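Local atomic coordinates of bifunctional endomannanase/endoglucanase (Caldanaerobius polysaccharolyticus, PDB entry 3W0K), a protein that hydrolyses beta-linked mannan and glucan chains from within, as a bifunctional endomannanase/endoglucanase of glycoside hydrolase family 5. Residues 193-204 against 252-262. Sequence-based numbering, arbitrary orientation.
Sequences HSGRGYQPMALT and VNVHIGEFGCF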
loop_
_atom_site.group_PDB
_atom_site.type_symbol
_atom_site.label_atom_id
_atom_site.label_comp_id
_atom_site.label_asym_id
_atom_site.label_seq_id
_atom_site.Cartn_x
_atom_site.Cartn_y
_atom_site.Cartn_z
ATOM N N HIS A 193 -3.603 -9.632 -5.818
ATOM C CA HIS A 193 -4.465 -9.268 -4.697
ATOM C C HIS A 193 -3.543 -8.799 -3.582
ATOM O O HIS A 193 -2.700 -9.557 -3.093
ATOM C CB HIS A 193 -5.317 -10.455 -4.252
ATOM C CG HIS A 193 -6.402 -10.806 -5.219
ATOM N ND1 HIS A 193 -7.689 -11.097 -4.820
ATOM C CD2 HIS A 193 -6.395 -10.899 -6.570
ATOM C CE1 HIS A 193 -8.428 -11.354 -5.885
ATOM N NE2 HIS A 193 -7.668 -11.242 -6.959
ATOM N N SER A 194 -3.702 -7.540 -3.191
ATOM C CA SER A 194 -2.850 -6.937 -2.180
ATOM C C SER A 194 -3.476 -6.787 -0.805
ATOM O O SER A 194 -4.484 -6.088 -0.632
ATOM C CB SER A 194 -2.349 -5.578 -2.680
ATOM O OG SER A 194 -1.348 -5.048 -1.828
ATOM N N GLY A 195 -2.835 -7.431 0.168
ATOM C CA GLY A 195 -3.278 -7.388 1.549
ATOM C C GLY A 195 -2.494 -6.408 2.403
ATOM O O GLY A 195 -1.699 -5.598 1.899
ATOM N N ARG A 196 -2.672 -6.524 3.715
ATOM C CA ARG A 196 -2.031 -5.620 4.659
ATOM C C ARG A 196 -1.466 -6.322 5.883
ATOM O O ARG A 196 -1.921 -7.404 6.257
ATOM C CB ARG A 196 -3.045 -4.570 5.119
ATOM C CG ARG A 196 -3.468 -3.573 4.042
ATOM C CD ARG A 196 -2.291 -2.710 3.647
ATOM N NE ARG A 196 -2.642 -1.621 2.733
ATOM C CZ ARG A 196 -2.622 -1.706 1.407
ATOM N NH1 ARG A 196 -2.285 -2.842 0.806
ATOM N NH2 ARG A 196 -2.848 -0.619 0.677
ATOM N N GLY A 197 -0.500 -5.659 6.515
ATOM C CA GLY A 197 0.127 -6.180 7.716
ATOM C C GLY A 197 0.057 -5.151 8.829
ATOM O O GLY A 197 1.080 -4.654 9.301
ATOM N N TYR A 198 -1.162 -4.804 9.230
ATOM C CA TYR A 198 -1.370 -3.829 10.294
ATOM C C TYR A 198 -2.128 -4.411 11.481
ATOM O O TYR A 198 -2.421 -3.697 12.433
ATOM C CB TYR A 198 -2.144 -2.619 9.767
ATOM C CG TYR A 198 -1.388 -1.739 8.797
ATOM C CD1 TYR A 198 -0.117 -1.252 9.108
ATOM C CD2 TYR A 198 -1.973 -1.334 7.598
ATOM C CE1 TYR A 198 0.547 -0.375 8.250
ATOM C CE2 TYR A 198 -1.318 -0.458 6.735
ATOM C CZ TYR A 198 -0.062 0.019 7.070
ATOM O OH TYR A 198 0.576 0.916 6.243
ATOM N N GLN A 199 -2.475 -5.692 11.409
ATOM C CA GLN A 199 -3.204 -6.332 12.496
ATOM C C GLN A 199 -2.265 -6.990 13.499
ATOM O O GLN A 199 -1.300 -7.646 13.114
ATOM C CB GLN A 199 -4.189 -7.367 11.952
ATOM C CG GLN A 199 -5.286 -6.783 11.064
ATOM C CD GLN A 199 -6.134 -5.717 11.757
ATOM O OE1 GLN A 199 -6.121 -5.580 12.982
ATOM N NE2 GLN A 199 -6.878 -4.959 10.963
ATOM N N PRO A 200 -2.546 -6.827 14.802
ATOM C CA PRO A 200 -3.676 -6.070 15.353
ATOM C C PRO A 200 -3.458 -4.558 15.346
ATOM O O PRO A 200 -2.392 -4.074 15.725
ATOM C CB PRO A 200 -3.775 -6.610 16.779
ATOM C CG PRO A 200 -2.342 -6.874 17.125
ATOM C CD PRO A 200 -1.820 -7.539 15.873
ATOM N N MET A 201 -4.483 -3.818 14.926
ATOM C CA MET A 201 -4.407 -2.359 14.876
ATOM C C MET A 201 -4.105 -1.750 16.243
ATOM O O MET A 201 -3.502 -0.682 16.332
ATOM C CB MET A 201 -5.710 -1.774 14.325
ATOM C CG MET A 201 -5.954 -2.035 12.848
ATOM S SD MET A 201 -4.855 -1.082 11.778
ATOM C CE MET A 201 -5.723 0.479 11.710
ATOM N N ALA A 202 -4.524 -2.439 17.304
ATOM C CA ALA A 202 -4.295 -1.981 18.672
ATOM C C ALA A 202 -2.805 -1.853 18.972
ATOM O O ALA A 202 -2.404 -1.112 19.872
ATOM C CB ALA A 202 -4.942 -2.936 19.659
ATOM N N LEU A 203 -1.993 -2.581 18.214
ATOM C CA LEU A 203 -0.547 -2.550 18.385
ATOM C C LEU A 203 0.116 -1.639 17.354
ATOM O O LEU A 203 0.828 -0.703 17.712
ATOM C CB LEU A 203 0.021 -3.974 18.286
ATOM C CG LEU A 203 1.515 -4.226 18.531
ATOM C CD1 LEU A 203 1.710 -5.664 18.964
ATOM C CD2 LEU A 203 2.341 -3.930 17.285
ATOM N N THR A 204 -0.169 -1.882 16.077
ATOM C CA THR A 204 0.435 -1.115 14.988
ATOM C C THR A 204 0.027 0.348 14.889
ATOM O O THR A 204 0.815 1.180 14.454
ATOM C CB THR A 204 0.166 -1.766 13.626
ATOM O OG1 THR A 204 -1.227 -1.655 13.314
ATOM C CG2 THR A 204 0.568 -3.237 13.648
ATOM N N VAL A 252 -4.015 -17.601 -7.079
ATOM C CA VAL A 252 -3.991 -16.140 -7.015
ATOM C C VAL A 252 -2.674 -15.621 -6.441
ATOM O O VAL A 252 -2.148 -16.169 -5.471
ATOM C CB VAL A 252 -5.158 -15.599 -6.158
ATOM C CG1 VAL A 252 -5.069 -14.081 -6.027
ATOM C CG2 VAL A 252 -6.490 -16.000 -6.773
ATOM N N ASN A 253 -2.138 -14.577 -7.068
ATOM C CA ASN A 253 -0.899 -13.956 -6.617
ATOM C C ASN A 253 -1.238 -12.944 -5.527
ATOM O O ASN A 253 -2.070 -12.058 -5.732
ATOM C CB ASN A 253 -0.192 -13.263 -7.783
ATOM C CG ASN A 253 0.321 -14.246 -8.819
ATOM O OD1 ASN A 253 1.239 -15.024 -8.552
ATOM N ND2 ASN A 253 -0.270 -14.217 -10.008
ATOM N N VAL A 254 -0.617 -13.107 -4.364
ATOM C CA VAL A 254 -0.854 -12.224 -3.223
ATOM C C VAL A 254 0.419 -11.477 -2.835
ATOM O O VAL A 254 1.523 -12.003 -2.966
ATOM C CB VAL A 254 -1.373 -13.033 -1.999
ATOM C CG1 VAL A 254 -1.496 -12.141 -0.763
ATOM C CG2 VAL A 254 -2.721 -13.670 -2.325
ATOM N N HIS A 255 0.255 -10.242 -2.370
ATOM C CA HIS A 255 1.380 -9.415 -1.944
ATOM C C HIS A 255 0.910 -8.500 -0.815
ATOM O O HIS A 255 -0.276 -8.185 -0.727
ATOM C CB HIS A 255 1.891 -8.565 -3.112
ATOM C CG HIS A 255 3.138 -7.796 -2.798
ATOM N ND1 HIS A 255 3.117 -6.492 -2.353
ATOM C CD2 HIS A 255 4.442 -8.154 -2.854
ATOM C CE1 HIS A 255 4.356 -6.080 -2.146
ATOM N NE2 HIS A 255 5.179 -7.070 -2.442
ATOM N N ILE A 256 1.828 -8.113 0.067
ATOM C CA ILE A 256 1.494 -7.215 1.173
ATOM C C ILE A 256 1.949 -5.806 0.778
ATOM O O ILE A 256 3.124 -5.456 0.919
ATOM C CB ILE A 256 2.170 -7.666 2.495
ATOM C CG1 ILE A 256 1.690 -9.071 2.881
ATOM C CG2 ILE A 256 1.867 -6.675 3.618
ATOM C CD1 ILE A 256 0.197 -9.173 3.176
ATOM N N GLY A 257 1.004 -5.025 0.256
ATOM C CA GLY A 257 1.283 -3.671 -0.206
ATOM C C GLY A 257 1.744 -2.682 0.842
ATOM O O GLY A 257 2.452 -1.721 0.521
ATOM N N GLU A 258 1.273 -2.867 2.071
ATOM C CA GLU A 258 1.653 -2.019 3.196
ATOM C C GLU A 258 1.626 -2.840 4.468
ATOM O O GLU A 258 0.775 -3.715 4.636
ATOM C CB GLU A 258 0.656 -0.889 3.445
ATOM C CG GLU A 258 0.408 0.116 2.344
ATOM C CD GLU A 258 -0.626 1.152 2.762
ATOM O OE1 GLU A 258 -0.845 1.346 3.980
ATOM O OE2 GLU A 258 -1.224 1.788 1.869
ATOM N N PHE A 259 2.558 -2.532 5.360
ATOM C CA PHE A 259 2.616 -3.148 6.677
ATOM C C PHE A 259 3.559 -2.326 7.535
ATOM O O PHE A 259 4.303 -1.482 7.027
ATOM C CB PHE A 259 3.024 -4.637 6.634
ATOM C CG PHE A 259 4.506 -4.882 6.556
ATOM C CD1 PHE A 259 5.185 -5.441 7.639
ATOM C CD2 PHE A 259 5.214 -4.610 5.392
ATOM C CE1 PHE A 259 6.548 -5.728 7.559
ATOM C CE2 PHE A 259 6.578 -4.892 5.301
ATOM C CZ PHE A 259 7.246 -5.453 6.387
ATOM N N GLY A 260 3.479 -2.517 8.844
ATOM C CA GLY A 260 4.356 -1.776 9.725
ATOM C C GLY A 260 3.713 -1.406 11.038
ATOM O O GLY A 260 2.548 -1.723 11.291
ATOM N N CYS A 261 4.472 -0.680 11.849
ATOM C CA CYS A 261 4.019 -0.258 13.162
ATOM C C CYS A 261 4.348 1.212 13.388
ATOM O O CYS A 261 5.423 1.681 13.007
ATOM C CB CYS A 261 4.716 -1.114 14.221
ATOM S SG CYS A 261 4.201 -0.802 15.912
ATOM N N PHE A 262 3.416 1.930 14.011
ATOM C CA PHE A 262 3.589 3.348 14.318
ATOM C C PHE A 262 4.683 3.487 15.389
ATOM O O PHE A 262 5.110 2.488 15.976
ATOM C CB PHE A 262 2.255 3.931 14.789
ATOM C CG PHE A 262 2.211 5.434 14.823
ATOM C CD1 PHE A 262 2.724 6.193 13.776
ATOM C CD2 PHE A 262 1.623 6.092 15.899
ATOM C CE1 PHE A 262 2.650 7.583 13.800
ATOM C CE2 PHE A 262 1.545 7.483 15.932
ATOM C CZ PHE A 262 2.058 8.229 14.879
HETATM O O HOH W 1 0.952 -5.174 -3.471
#
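His193 pairs with Val254 in the parallel pairing of strands 192-197 and 254-259, the sixth and seventh strands of the TIM barrel. Backbone bonds run from His193 N to Asn253 O (2.9 Å) and from Gly195 N to His255 O (2.8 Å), and Gly197 N reaches Glu258 O farther on. Gly197 suits its position because a CB there would collide with Phe259 CB. Beyond the strands, Phe262 N binds Thr204 O at 2.7 Å.

Apolar contacts are made over ring faces: Val252 CG1 sits over the His193 imidazole, and Phe259 CA lies over the Tyr198 ring, 4.2 Å from its centroid.

The polar side chains converge on Glu258. Tyr198 OH donates to OE1 of Glu258 at 2.7 Å, on the anti side of the carboxylate. Bent at chi2 (-66°), Arg196 lays one guanidinium face over Glu258 CG, while its NH2 forms a salt bridge with Glu258 OE2 (3.1 Å), though the hydrogen bond within it is bent and weak. Arg196 NH1 also binds Gly195 O, NE forms a salt bridge with Glu137, and NH2 has a second carboxylate partner in Asp174. An alanine here would remove this guanidinium and is likely to leave Glu137 and Asp174 without this partner and Glu258 with Arg40 but without its second arginine.

Glu258 OE2, also paired with Arg40, binds a Tris molecule, and family 5 enzymes carry their nucleophile at the end of the seventh strand; Glu258 is thus probably that nucleophile, oriented by Tyr198 and Arg196.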